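Local coordinates for protein lectin (Cicer arietinum, PDB 3S18) that agglutinates red blood cells as a chickpea seed albumin with a four-bladed hemopexin-type beta-propeller, probably by binding complex sugars, at residues 34-39 with 216-221; 25-30 with 42-47; 16-21 with 175-180; 162-167 with 204-209; 137-142 with 154-159. One frame throughout, in Å; residues are numbered along the deposited sequence.

Contact 1 (34-39 with 216-221); sequences GTSNDK and YWPSLR
Ser36 opens the contact, which closes the propeller by setting a loop of the first blade, between strands 25-30 and 39-41, against the C-terminal turn after the last: its CB comes to 3.4 Å from Tyr216 O, and its own carbonyl O lies 3.3 Å from Pro218 CG. The peptide bond between Ser36 and Asn37 is cis, and the next residue, Asp38, plunges its carboxylate into the 216-221 turn. A chi1 of 52° turns that group toward Pro218 and Ser219, where its two oxygens meet different partners. Asp38 OD1 packs 3.1 Å from Pro218 CD, whereas OD2 takes two hydrogen bonds, from Ser219 OG at 2.5 Å and from Ser219 N at 3.2 Å. Both donors arrive from the same face of the carboxylate plane, the hydroxyl on the anti side and the amide from higher above the plane. Lys39 then starts the next strand. One buried oxygen gripped twice beside a second that finds no partner in the model implies a lopsided carboxylate, its charge probably drawn toward OD2.

Contact 2 (25-30 with 42-47); sequences KYVLLD and YGPSFV
Tyr26 and Tyr42 meet obliquely on one face of an antiparallel strand pair from the outer part of a propeller blade, where 25-30 runs against the bulged 42-47. The Tyr26 hydroxyl does the touching, with OH 3.4 Å from Tyr42 CE2. Its ring is swung back over the second strand because CG stands between the backbone N and carbonyl carbon (chi1 75°), which brings CE1 to Ser45 OG and Phe46 O, and CD1 to Val47 CA, the last two near the ring plane. The backbones of Lys25 and Phe46 come close and their side chains start off diverging, yet farther out they lie alongside each other, pointing the same way, and the extended lysine chain lays CE 3.5 Å from Phe46 CE1. Val27 uses CG1 against Pro44, 3.5 Å from its CA, while the CB atoms of Leu28 and Tyr42 face each other. In the backbone, Tyr26 and Ser45 exchange two hydrogen bonds. Leu28 N bonds to Tyr42 O, and Tyr42 N returns a weak bond. Between the two pairs the register slips by one residue, a beta bulge at Gly43 and the cis peptide before Pro44. Tyr51 meets the Tyr26 ring as a further aromatic neighbour. In the bulge, Tyr26 O also accepts a CA-H contact from Pro44, whose CA lies 3.3 Å from that oxygen.

Contact 3 (16-21 with 175-180); sequences NEAYLF and SAFASH
Residues 16-20 and 177-180 run in nearly opposite directions, 168° apart, but Ala18 CA and Phe177 CA are 8.0 Å apart, so side chains bridge the gap. Phe177 fills it: with chi1 at 68° its ring reaches across to the first strand, and Ala18 CB settles over one face, 4.0 Å from the ring centroid and 23° off its normal, a CH-pi contact displaced toward the CE2 side. Leu20 adds its CD1 methyl at 4.0 Å from Phe177 CE1, meeting the ring obliquely. Tyr31 stands edge-to-face to the same phenyl ring, and Tyr186 meets it too, so the phenylalanine belongs to an aromatic cluster between the sheets.

At the Asn16 and His180 end the contact turns polar. Asn16 N lies over one face of the His180 imidazole, 3.3 Å from CD2. The ring points its NE2 at the backbone in its own plane, giving a weak hydrogen bond of 3.4 Å to Glu17 O. The Asn16 amide is turned almost perpendicular to that ring, with OD1 4.0 Å from His180 CB. His180 N donates to Tyr31 OH, tying this corner to the end of the neighbouring strand.

Such face-to-face packing of separate antiparallel sheets, by small and aromatic residues, is what joins the blades of a hemopexin-type four-bladed beta-propeller.

Contact 4 (162-167 with 204-209); sequences PCLRGT and NDIMGG
Cys163 packs tightly against Asn204 and Ile206, while the rest of this surface contact opens out toward the turn at the end of 162-167. The sulfur approaches the Asn204 amide: Cys163 SG is 3.0 Å from Asn204 ND2 and 3.4 Å from OD1. On its other flank Ile206 CG1 comes to 3.9 Å from SG, and Ile206 CD1 reaches Cys163 O at 3.4 Å. The same methyl touches Leu164 CD2 at 4.1 Å, the two side chains crossing at about a right angle.

Contacts thin out beyond this. Thr167 brings only CG2 near Ile206 CD1, and the exposed Asp205 starts its side chain away from the loop. Leu164 to Thr167 form a type II turn, in which Leu164 O accepts both Thr167 N and Thr167 OG1 from one face of its carbonyl plane.

No hydrogen bond joins the two segments, and the sulfur-amide approach is short and of uncertain nature, so the chemistry implies an association resting on apolar packing between the outer strand of the last blade and the linker that precedes that blade.

Contact 5 (137-142 with 154-159); sequences GDKYAR and KSISDT. With SO4 (sulfate ion), chain C.
Tyr140 N donates to Ser155 O at 2.8 Å, almost straight on to the carbonyl, and Tyr140 O accepts Ser155 N at 3.3 Å in the carbonyl plane, so both backbone groups of this antiparallel pair are satisfied by each other. Two residues further along, Ser157 N gives a nearly linear bond (170°) to Asp138 O, arriving from above that carbonyl's plane. This uses a first-turn amide of helix 157-160, just beyond its N-cap, Ile156. The same Asp138 O and Ser155 O also take CA-H contacts, from Ile156 and Lys139.

The Tyr140 ring swings over toward the second segment, turned that way by a chi1 of 84°. CE1 then rests 3.5 Å from Ser155 OG, and Ile156 O sits near the ring plane. At the far end Tyr140 OH bonds to sulfate O4 at 2.5 Å, which lies in the ring plane. Tyr133 OH and Gln152 NE2 hold the ion as well, and sulfate O2 lies over one face of the Arg142 guanidinium, 3.7 Å from NH1. Arg142 itself is engaged by Glu131 and Gln152. Lys139 NZ makes a long salt bridge, 3.8 Å, with Asp138 OD1.

The ion probably came from the crystallisation liquor; the hairpin that carries Tyr140, passing from the outermost strand straight into a short helix, is that of a hemopexin blade.

The five contacts sample the first, third and fourth blades of a four-bladed propeller around a central axis where calcium and sodium are bound. Contact 2 lies within the first blade and contact 5 within the third, their centres about 30 Å apart on opposite sides of the chain's centre. Contact 3, nearest that centre, joins the first blade to the last; contact 1, farther out, does so too, bringing the C-terminal turn against the loop after strand 25-30, so chain start and end close the ring. Contacts 1, 2 and 3 touch one another, with Leu29 meeting Trp217 and Ser219. Contact 4 follows contact 5 along the chain and touches it through Arg165 and Asp158, linking third and fourth blades.

Contact 1 (34-39 with 216-221)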
# COMPACT_ATOMS: atom_id res chain seq x y z
N GLY A 34 -18.62 -29.42 12.74
CA GLY A 34 -19.45 -30.62 12.84
C GLY A 34 -20.84 -30.37 13.38
O GLY A 34 -21.49 -31.30 13.87
N THR A 35 -21.29 -29.12 13.30
CA THR A 35 -22.61 -28.69 13.79
C THR A 35 -22.94 -27.26 13.28
O THR A 35 -22.25 -26.78 12.37
CB THR A 35 -22.72 -28.85 15.36
OG1 THR A 35 -24.09 -28.76 15.79
CG2 THR A 35 -21.84 -27.85 16.10
N SER A 36 -23.97 -26.60 13.82
CA SER A 36 -24.35 -25.26 13.34
C SER A 36 -25.59 -24.57 13.96
O SER A 36 -26.61 -24.50 13.27
CB SER A 36 -24.56 -25.31 11.81
OG SER A 36 -25.67 -26.13 11.48
N ASN A 37 -25.57 -24.04 15.19
CA ASN A 37 -24.52 -24.05 16.24
C ASN A 37 -23.36 -23.05 16.12
O ASN A 37 -22.89 -22.53 17.13
CB ASN A 37 -24.05 -25.46 16.63
CG ASN A 37 -25.21 -26.37 17.09
OD1 ASN A 37 -25.04 -27.19 18.00
ND2 ASN A 37 -26.36 -26.25 16.45
N ASP A 38 -22.91 -22.76 14.89
CA ASP A 38 -21.98 -21.64 14.70
C ASP A 38 -22.64 -20.34 15.14
O ASP A 38 -23.86 -20.17 15.03
CB ASP A 38 -21.48 -21.53 13.25
CG ASP A 38 -22.60 -21.50 12.24
OD1 ASP A 38 -23.39 -22.47 12.21
OD2 ASP A 38 -22.68 -20.54 11.45
N LYS A 39 -21.83 -19.42 15.67
CA LYS A 39 -22.33 -18.22 16.31
C LYS A 39 -21.34 -17.06 16.12
O LYS A 39 -20.14 -17.24 16.30
CB LYS A 39 -22.55 -18.50 17.80
CG LYS A 39 -23.21 -17.38 18.57
CD LYS A 39 -22.96 -17.51 20.07
CE LYS A 39 -23.78 -16.47 20.85
NZ LYS A 39 -23.40 -15.06 20.48
N TYR A 216 -25.28 -24.11 5.82
CA TYR A 216 -24.49 -24.81 6.83
C TYR A 216 -23.78 -23.89 7.82
O TYR A 216 -23.26 -24.35 8.85
CB TYR A 216 -23.52 -25.80 6.15
CG TYR A 216 -24.26 -26.93 5.47
CD1 TYR A 216 -24.66 -28.06 6.20
CD2 TYR A 216 -24.60 -26.86 4.12
CE1 TYR A 216 -25.37 -29.10 5.59
CE2 TYR A 216 -25.31 -27.90 3.50
CZ TYR A 216 -25.69 -29.01 4.24
OH TYR A 216 -26.39 -30.04 3.64
N TRP A 217 -23.78 -22.59 7.52
CA TRP A 217 -23.29 -21.56 8.43
C TRP A 217 -24.42 -20.55 8.68
O TRP A 217 -24.32 -19.39 8.26
CB TRP A 217 -22.08 -20.84 7.82
CG TRP A 217 -20.93 -21.74 7.41
CD1 TRP A 217 -20.94 -22.68 6.41
CD2 TRP A 217 -19.61 -21.76 7.97
NE1 TRP A 217 -19.71 -23.29 6.33
CE2 TRP A 217 -18.88 -22.75 7.27
CE3 TRP A 217 -18.98 -21.05 8.99
CZ2 TRP A 217 -17.54 -23.04 7.56
CZ3 TRP A 217 -17.65 -21.34 9.28
CH2 TRP A 217 -16.95 -22.33 8.57
N PRO A 218 -25.49 -20.97 9.39
CA PRO A 218 -26.64 -20.09 9.58
C PRO A 218 -26.26 -18.73 10.17
O PRO A 218 -26.85 -17.73 9.81
CB PRO A 218 -27.53 -20.88 10.55
CG PRO A 218 -26.62 -21.87 11.20
CD PRO A 218 -25.66 -22.24 10.12
N SER A 219 -25.25 -18.72 11.04
CA SER A 219 -24.76 -17.49 11.67
C SER A 219 -24.39 -16.40 10.67
O SER A 219 -24.35 -15.22 11.01
CB SER A 219 -23.56 -17.80 12.57
OG SER A 219 -22.40 -18.08 11.80
N LEU A 220 -24.10 -16.80 9.43
CA LEU A 220 -23.69 -15.85 8.40
C LEU A 220 -24.85 -15.26 7.58
O LEU A 220 -24.62 -14.46 6.68
CB LEU A 220 -22.62 -16.47 7.49
CG LEU A 220 -21.24 -16.68 8.15
CD1 LEU A 220 -20.29 -17.44 7.25
CD2 LEU A 220 -20.61 -15.36 8.57
N ARG A 221 -26.09 -15.64 7.92
CA ARG A 221 -27.28 -15.23 7.13
C ARG A 221 -27.37 -13.72 6.83
O ARG A 221 -27.40 -13.31 5.66
CB ARG A 221 -28.59 -15.75 7.74
CG ARG A 221 -29.78 -15.74 6.77
CD ARG A 221 -30.99 -14.99 7.35
NE ARG A 221 -31.92 -15.85 8.08
CZ ARG A 221 -32.79 -15.42 9.00
NH1 ARG A 221 -32.86 -14.13 9.31
NH2 ARG A 221 -33.60 -16.28 9.61

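Contact 2 (25-30 with 42-47)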
# COMPACT_ATOMS: atom_id res chain seq x y z
N LYS A 25 -14.51 -5.15 6.29
CA LYS A 25 -15.00 -5.53 7.61
C LYS A 25 -14.52 -6.93 8.01
O LYS A 25 -13.91 -7.65 7.22
CB LYS A 25 -16.52 -5.44 7.64
CG LYS A 25 -17.02 -4.03 7.43
CD LYS A 25 -18.51 -3.96 7.42
CE LYS A 25 -18.97 -2.66 6.78
NZ LYS A 25 -20.39 -2.44 7.16
N TYR A 26 -14.78 -7.32 9.25
CA TYR A 26 -14.47 -8.68 9.65
C TYR A 26 -15.50 -9.16 10.67
O TYR A 26 -16.22 -8.36 11.22
CB TYR A 26 -13.03 -8.76 10.20
CG TYR A 26 -12.87 -8.19 11.59
CD1 TYR A 26 -12.70 -6.81 11.79
CD2 TYR A 26 -12.87 -9.03 12.70
CE1 TYR A 26 -12.55 -6.29 13.07
CE2 TYR A 26 -12.73 -8.52 13.97
CZ TYR A 26 -12.57 -7.15 14.15
OH TYR A 26 -12.42 -6.67 15.42
N VAL A 27 -15.58 -10.46 10.86
CA VAL A 27 -16.39 -11.04 11.93
C VAL A 27 -15.55 -12.07 12.67
O VAL A 27 -14.72 -12.74 12.07
CB VAL A 27 -17.72 -11.72 11.42
CG1 VAL A 27 -18.63 -10.72 10.73
CG2 VAL A 27 -17.45 -12.89 10.51
N LEU A 28 -15.75 -12.17 13.97
CA LEU A 28 -15.16 -13.25 14.73
C LEU A 28 -16.24 -14.28 15.00
O LEU A 28 -17.29 -13.97 15.57
CB LEU A 28 -14.56 -12.73 16.04
CG LEU A 28 -14.20 -13.77 17.12
CD1 LEU A 28 -13.15 -14.78 16.63
CD2 LEU A 28 -13.75 -13.07 18.41
N LEU A 29 -15.97 -15.51 14.59
CA LEU A 29 -16.97 -16.57 14.61
C LEU A 29 -16.56 -17.71 15.54
O LEU A 29 -15.38 -18.07 15.60
CB LEU A 29 -17.12 -17.12 13.19
CG LEU A 29 -18.49 -17.62 12.72
CD1 LEU A 29 -19.44 -16.44 12.55
CD2 LEU A 29 -18.36 -18.37 11.43
N ASP A 30 -17.52 -18.25 16.27
CA ASP A 30 -17.38 -19.61 16.77
C ASP A 30 -18.00 -20.48 15.69
O ASP A 30 -19.21 -20.53 15.55
CB ASP A 30 -18.10 -19.82 18.10
CG ASP A 30 -17.97 -21.24 18.61
OD1 ASP A 30 -17.82 -22.19 17.80
OD2 ASP A 30 -18.01 -21.43 19.83
N TYR A 42 -18.31 -11.43 17.46
CA TYR A 42 -18.02 -10.01 17.32
C TYR A 42 -18.21 -9.62 15.85
O TYR A 42 -18.01 -10.44 14.95
CB TYR A 42 -16.57 -9.71 17.75
CG TYR A 42 -16.29 -8.23 17.86
CD1 TYR A 42 -16.68 -7.51 19.00
CD2 TYR A 42 -15.67 -7.53 16.82
CE1 TYR A 42 -16.46 -6.14 19.11
CE2 TYR A 42 -15.44 -6.14 16.93
CZ TYR A 42 -15.84 -5.47 18.08
OH TYR A 42 -15.63 -4.12 18.22
N GLY A 43 -18.59 -8.37 15.61
CA GLY A 43 -18.77 -7.86 14.26
C GLY A 43 -20.13 -8.18 13.68
O GLY A 43 -20.99 -8.70 14.38
N PRO A 44 -20.34 -7.89 12.38
CA PRO A 44 -19.39 -7.33 11.42
C PRO A 44 -18.99 -5.89 11.78
O PRO A 44 -19.84 -5.07 12.12
CB PRO A 44 -20.16 -7.34 10.11
CG PRO A 44 -21.58 -7.26 10.50
CD PRO A 44 -21.68 -8.05 11.78
N SER A 45 -17.69 -5.61 11.73
CA SER A 45 -17.21 -4.27 12.00
C SER A 45 -16.03 -3.95 11.13
O SER A 45 -15.39 -4.85 10.61
CB SER A 45 -16.87 -4.10 13.48
OG SER A 45 -15.97 -5.09 13.90
N PHE A 46 -15.74 -2.66 10.95
CA PHE A 46 -14.62 -2.26 10.12
C PHE A 46 -13.32 -2.80 10.74
O PHE A 46 -13.17 -2.80 11.96
CB PHE A 46 -14.57 -0.73 9.94
CG PHE A 46 -15.73 -0.16 9.14
CD1 PHE A 46 -15.81 -0.35 7.76
CD2 PHE A 46 -16.72 0.59 9.78
CE1 PHE A 46 -16.88 0.19 7.02
CE2 PHE A 46 -17.80 1.13 9.05
CZ PHE A 46 -17.88 0.94 7.67
N VAL A 47 -12.41 -3.26 9.89
CA VAL A 47 -11.09 -3.68 10.33
C VAL A 47 -10.43 -2.55 11.10
O VAL A 47 -9.80 -2.77 12.15
CB VAL A 47 -10.19 -4.16 9.13
CG1 VAL A 47 -8.72 -4.36 9.56
CG2 VAL A 47 -10.74 -5.46 8.52

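Contact 3 (16-21 with 175-180)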
# COMPACT_ATOMS: atom_id res chain seq x y z
N ASN A 16 -11.93 -23.38 18.49
CA ASN A 16 -13.12 -23.26 17.64
C ASN A 16 -13.47 -21.85 17.15
O ASN A 16 -14.61 -21.61 16.71
CB ASN A 16 -14.32 -23.98 18.28
CG ASN A 16 -14.16 -25.49 18.25
OD1 ASN A 16 -13.44 -26.03 17.40
ND2 ASN A 16 -14.82 -26.18 19.17
N GLU A 17 -12.49 -20.94 17.17
CA GLU A 17 -12.72 -19.55 16.75
C GLU A 17 -11.95 -19.22 15.47
O GLU A 17 -10.88 -19.79 15.21
CB GLU A 17 -12.38 -18.57 17.88
CG GLU A 17 -13.18 -18.80 19.14
CD GLU A 17 -13.13 -17.65 20.14
OE1 GLU A 17 -12.54 -16.58 19.85
OE2 GLU A 17 -13.70 -17.84 21.24
N ALA A 18 -12.51 -18.32 14.66
CA ALA A 18 -11.93 -17.95 13.37
C ALA A 18 -12.35 -16.55 12.99
O ALA A 18 -13.46 -16.13 13.28
CB ALA A 18 -12.32 -18.94 12.29
N TYR A 19 -11.44 -15.82 12.35
CA TYR A 19 -11.68 -14.46 11.90
C TYR A 19 -11.96 -14.53 10.41
O TYR A 19 -11.20 -15.12 9.67
CB TYR A 19 -10.45 -13.57 12.19
CG TYR A 19 -10.21 -13.34 13.68
CD1 TYR A 19 -10.75 -12.22 14.33
CD2 TYR A 19 -9.48 -14.25 14.43
CE1 TYR A 19 -10.53 -12.01 15.69
CE2 TYR A 19 -9.26 -14.06 15.78
CZ TYR A 19 -9.80 -12.95 16.41
OH TYR A 19 -9.59 -12.78 17.75
N LEU A 20 -13.06 -13.92 9.98
CA LEU A 20 -13.44 -13.90 8.56
C LEU A 20 -13.45 -12.46 8.06
O LEU A 20 -14.02 -11.59 8.71
CB LEU A 20 -14.83 -14.53 8.37
CG LEU A 20 -15.02 -16.03 8.12
CD1 LEU A 20 -14.18 -16.92 9.02
CD2 LEU A 20 -16.50 -16.43 8.21
N PHE A 21 -12.84 -12.22 6.91
CA PHE A 21 -12.76 -10.88 6.36
C PHE A 21 -13.60 -10.72 5.11
O PHE A 21 -13.50 -11.53 4.17
CB PHE A 21 -11.29 -10.49 6.12
CG PHE A 21 -10.45 -10.56 7.38
CD1 PHE A 21 -10.28 -9.43 8.18
CD2 PHE A 21 -9.91 -11.77 7.80
CE1 PHE A 21 -9.58 -9.50 9.37
CE2 PHE A 21 -9.19 -11.86 8.99
CZ PHE A 21 -9.01 -10.71 9.77
N SER A 175 -10.99 -17.72 -0.36
CA SER A 175 -10.46 -17.65 1.01
C SER A 175 -10.42 -19.03 1.60
O SER A 175 -11.03 -19.94 1.06
CB SER A 175 -11.30 -16.75 1.88
OG SER A 175 -12.65 -17.18 1.81
N ALA A 176 -9.70 -19.17 2.72
CA ALA A 176 -9.53 -20.45 3.40
C ALA A 176 -9.01 -20.23 4.82
O ALA A 176 -8.40 -19.20 5.12
CB ALA A 176 -8.55 -21.36 2.63
N PHE A 177 -9.26 -21.22 5.66
CA PHE A 177 -8.54 -21.37 6.93
C PHE A 177 -8.49 -22.84 7.40
O PHE A 177 -9.34 -23.63 7.02
CB PHE A 177 -9.12 -20.46 8.02
CG PHE A 177 -10.52 -20.82 8.48
CD1 PHE A 177 -11.64 -20.35 7.79
CD2 PHE A 177 -10.72 -21.59 9.61
CE1 PHE A 177 -12.93 -20.65 8.22
CE2 PHE A 177 -12.01 -21.91 10.04
CZ PHE A 177 -13.12 -21.43 9.35
N ALA A 178 -7.47 -23.18 8.18
CA ALA A 178 -7.36 -24.51 8.80
C ALA A 178 -8.33 -24.65 9.96
O ALA A 178 -8.56 -23.70 10.71
CB ALA A 178 -5.94 -24.77 9.28
N SER A 179 -8.89 -25.84 10.11
CA SER A 179 -9.75 -26.11 11.24
C SER A 179 -8.91 -26.43 12.49
O SER A 179 -7.72 -26.74 12.39
CB SER A 179 -10.68 -27.27 10.92
OG SER A 179 -11.40 -27.64 12.09
N HIS A 180 -9.55 -26.35 13.65
CA HIS A 180 -8.95 -26.84 14.90
C HIS A 180 -8.91 -28.37 14.96
O HIS A 180 -8.16 -28.94 15.75
CB HIS A 180 -9.66 -26.24 16.12
CG HIS A 180 -9.38 -24.78 16.31
ND1 HIS A 180 -8.29 -24.31 17.01
CD2 HIS A 180 -10.04 -23.68 15.86
CE1 HIS A 180 -8.29 -22.99 17.00
NE2 HIS A 180 -9.34 -22.58 16.31

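Contact 4 (162-167 with 204-209)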
# COMPACT_ATOMS: atom_id res chain seq x y z
N PRO A 162 -6.13 -33.65 -5.44
CA PRO A 162 -6.95 -34.38 -6.43
C PRO A 162 -8.46 -34.35 -6.18
O PRO A 162 -9.22 -34.43 -7.14
CB PRO A 162 -6.40 -35.82 -6.38
CG PRO A 162 -5.30 -35.84 -5.35
CD PRO A 162 -4.94 -34.42 -5.03
N CYS A 163 -8.89 -34.19 -4.92
CA CYS A 163 -10.32 -34.19 -4.54
C CYS A 163 -11.13 -33.00 -5.08
O CYS A 163 -12.36 -33.04 -5.09
CB CYS A 163 -10.51 -34.31 -3.02
SG CYS A 163 -9.90 -32.89 -2.03
N LEU A 164 -10.44 -31.95 -5.52
CA LEU A 164 -11.10 -30.78 -6.07
C LEU A 164 -11.27 -30.82 -7.59
O LEU A 164 -11.86 -29.91 -8.17
CB LEU A 164 -10.37 -29.48 -5.66
CG LEU A 164 -10.11 -29.18 -4.18
CD1 LEU A 164 -9.29 -27.92 -4.03
CD2 LEU A 164 -11.39 -29.09 -3.38
N ARG A 165 -10.76 -31.87 -8.24
CA ARG A 165 -10.97 -32.10 -9.67
C ARG A 165 -12.47 -32.20 -9.99
O ARG A 165 -13.19 -32.99 -9.39
CB ARG A 165 -10.27 -33.38 -10.15
CG ARG A 165 -8.74 -33.30 -10.15
CD ARG A 165 -8.06 -34.59 -10.66
NE ARG A 165 -8.37 -35.75 -9.82
CZ ARG A 165 -7.72 -36.92 -9.84
NH1 ARG A 165 -6.68 -37.10 -10.65
NH2 ARG A 165 -8.10 -37.90 -9.03
N GLY A 166 -12.91 -31.37 -10.93
CA GLY A 166 -14.32 -31.34 -11.33
C GLY A 166 -15.23 -30.44 -10.52
O GLY A 166 -16.44 -30.41 -10.77
N THR A 167 -14.67 -29.73 -9.54
CA THR A 167 -15.46 -28.82 -8.71
C THR A 167 -15.12 -27.38 -9.09
O THR A 167 -14.17 -27.14 -9.84
CB THR A 167 -15.21 -29.01 -7.19
OG1 THR A 167 -13.90 -28.52 -6.86
CG2 THR A 167 -15.33 -30.47 -6.77
N ASN A 204 -6.41 -37.46 -0.73
CA ASN A 204 -7.30 -36.85 0.27
C ASN A 204 -8.80 -36.96 -0.09
O ASN A 204 -9.16 -37.78 -0.94
CB ASN A 204 -6.89 -35.38 0.48
CG ASN A 204 -7.18 -34.50 -0.75
OD1 ASN A 204 -7.26 -34.98 -1.89
ND2 ASN A 204 -7.32 -33.21 -0.50
N ASP A 205 -9.65 -36.15 0.55
CA ASP A 205 -11.12 -36.14 0.26
C ASP A 205 -11.92 -34.93 0.79
O ASP A 205 -11.54 -34.29 1.77
CB ASP A 205 -11.78 -37.44 0.75
CG ASP A 205 -11.88 -37.52 2.27
OD1 ASP A 205 -11.09 -38.28 2.88
OD2 ASP A 205 -12.75 -36.84 2.86
N ILE A 206 -13.04 -34.63 0.12
CA ILE A 206 -14.00 -33.62 0.58
C ILE A 206 -15.06 -34.29 1.45
O ILE A 206 -15.77 -35.20 1.00
CB ILE A 206 -14.74 -32.90 -0.60
CG1 ILE A 206 -13.77 -32.28 -1.60
CG2 ILE A 206 -15.69 -31.82 -0.06
CD1 ILE A 206 -14.46 -31.69 -2.83
N MET A 207 -15.17 -33.84 2.70
CA MET A 207 -16.21 -34.35 3.60
C MET A 207 -17.56 -33.64 3.37
O MET A 207 -17.83 -32.57 3.94
CB MET A 207 -15.78 -34.31 5.08
CG MET A 207 -16.75 -35.04 6.04
SD MET A 207 -17.24 -36.71 5.51
CE MET A 207 -18.84 -36.91 6.32
N GLY A 208 -18.39 -34.26 2.53
CA GLY A 208 -19.76 -33.80 2.29
C GLY A 208 -20.01 -33.18 0.93
O GLY A 208 -21.16 -32.87 0.60
N GLY A 209 -18.95 -32.99 0.15
CA GLY A 209 -19.05 -32.33 -1.15
C GLY A 209 -19.20 -30.82 -1.02
O GLY A 209 -19.21 -30.28 0.08

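Contact 5 (137-142 with 154-159)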
# COMPACT_ATOMS: atom_id res chain seq x y z
N GLY A 137 -4.96 -17.96 -8.50
CA GLY A 137 -5.53 -18.52 -9.72
C GLY A 137 -5.67 -20.02 -9.55
O GLY A 137 -6.15 -20.48 -8.51
N ASP A 138 -5.22 -20.78 -10.55
CA ASP A 138 -5.30 -22.24 -10.52
C ASP A 138 -4.03 -22.92 -9.97
O ASP A 138 -3.84 -24.13 -10.18
CB ASP A 138 -5.62 -22.78 -11.92
CG ASP A 138 -4.60 -22.37 -12.96
OD1 ASP A 138 -3.66 -21.60 -12.63
OD2 ASP A 138 -4.74 -22.81 -14.11
N LYS A 139 -3.19 -22.16 -9.26
CA LYS A 139 -1.92 -22.64 -8.73
C LYS A 139 -1.89 -22.63 -7.22
O LYS A 139 -2.64 -21.88 -6.55
CB LYS A 139 -0.75 -21.76 -9.22
CG LYS A 139 -0.62 -21.62 -10.73
CD LYS A 139 -0.17 -22.92 -11.37
CE LYS A 139 -0.24 -22.85 -12.88
NZ LYS A 139 -0.86 -24.09 -13.40
N TYR A 140 -1.01 -23.46 -6.67
CA TYR A 140 -0.73 -23.37 -5.25
C TYR A 140 0.77 -23.47 -4.95
O TYR A 140 1.52 -24.12 -5.68
CB TYR A 140 -1.55 -24.40 -4.44
CG TYR A 140 -0.95 -25.79 -4.35
CD1 TYR A 140 -0.93 -26.64 -5.47
CD2 TYR A 140 -0.41 -26.27 -3.16
CE1 TYR A 140 -0.38 -27.93 -5.38
CE2 TYR A 140 0.13 -27.55 -3.07
CZ TYR A 140 0.14 -28.37 -4.18
OH TYR A 140 0.72 -29.62 -4.09
N ALA A 141 1.16 -22.84 -3.86
CA ALA A 141 2.49 -22.97 -3.32
C ALA A 141 2.44 -23.56 -1.92
O ALA A 141 1.44 -23.45 -1.22
CB ALA A 141 3.18 -21.62 -3.29
N ARG A 142 3.54 -24.19 -1.53
CA ARG A 142 3.70 -24.78 -0.23
C ARG A 142 5.01 -24.21 0.30
O ARG A 142 6.07 -24.42 -0.31
CB ARG A 142 3.81 -26.29 -0.39
CG ARG A 142 3.96 -27.07 0.90
CD ARG A 142 4.34 -28.49 0.56
NE ARG A 142 4.61 -29.25 1.76
CZ ARG A 142 5.00 -30.53 1.78
NH1 ARG A 142 5.17 -31.20 0.64
NH2 ARG A 142 5.22 -31.12 2.93
N LYS A 154 5.87 -24.69 -7.62
CA LYS A 154 4.48 -24.28 -7.66
C LYS A 154 3.79 -25.15 -8.70
O LYS A 154 4.35 -25.44 -9.75
CB LYS A 154 4.38 -22.80 -8.03
CG LYS A 154 4.80 -21.87 -6.87
CD LYS A 154 5.02 -20.49 -7.39
CE LYS A 154 6.42 -20.05 -7.20
NZ LYS A 154 6.62 -19.57 -5.79
N SER A 155 2.60 -25.62 -8.38
CA SER A 155 1.90 -26.43 -9.35
C SER A 155 0.40 -26.23 -9.27
O SER A 155 -0.11 -25.44 -8.47
CB SER A 155 2.30 -27.91 -9.25
OG SER A 155 1.85 -28.49 -8.04
N ILE A 156 -0.29 -26.93 -10.14
CA ILE A 156 -1.71 -26.83 -10.26
C ILE A 156 -2.38 -27.32 -8.98
O ILE A 156 -1.95 -28.31 -8.37
CB ILE A 156 -2.15 -27.63 -11.49
CG1 ILE A 156 -1.88 -26.81 -12.77
CG2 ILE A 156 -3.59 -27.99 -11.38
CD1 ILE A 156 -2.08 -27.60 -14.01
N SER A 157 -3.41 -26.59 -8.55
CA SER A 157 -4.18 -26.95 -7.37
C SER A 157 -4.59 -28.43 -7.37
O SER A 157 -4.41 -29.11 -6.37
CB SER A 157 -5.40 -26.03 -7.22
OG SER A 157 -6.32 -26.53 -6.25
N ASP A 158 -5.10 -28.92 -8.50
CA ASP A 158 -5.56 -30.32 -8.59
C ASP A 158 -4.44 -31.36 -8.57
O ASP A 158 -4.68 -32.52 -8.20
CB ASP A 158 -6.51 -30.54 -9.77
CG ASP A 158 -5.91 -30.13 -11.10
OD1 ASP A 158 -4.90 -30.72 -11.53
OD2 ASP A 158 -6.47 -29.21 -11.73
N THR A 159 -3.23 -30.98 -8.97
CA THR A 159 -2.06 -31.85 -8.80
C THR A 159 -1.83 -32.18 -7.30
O THR A 159 -1.57 -33.33 -6.96
CB THR A 159 -0.79 -31.25 -9.46
OG1 THR A 159 -0.88 -31.37 -10.89
CG2 THR A 159 0.46 -31.99 -8.98
S SO4 C . 0.79 -31.29 -0.89
O1 SO4 C . -0.57 -30.81 -0.70
O2 SO4 C . 1.44 -31.39 0.39
O3 SO4 C . 0.59 -32.58 -1.52
O4 SO4 C . 1.53 -30.50 -1.85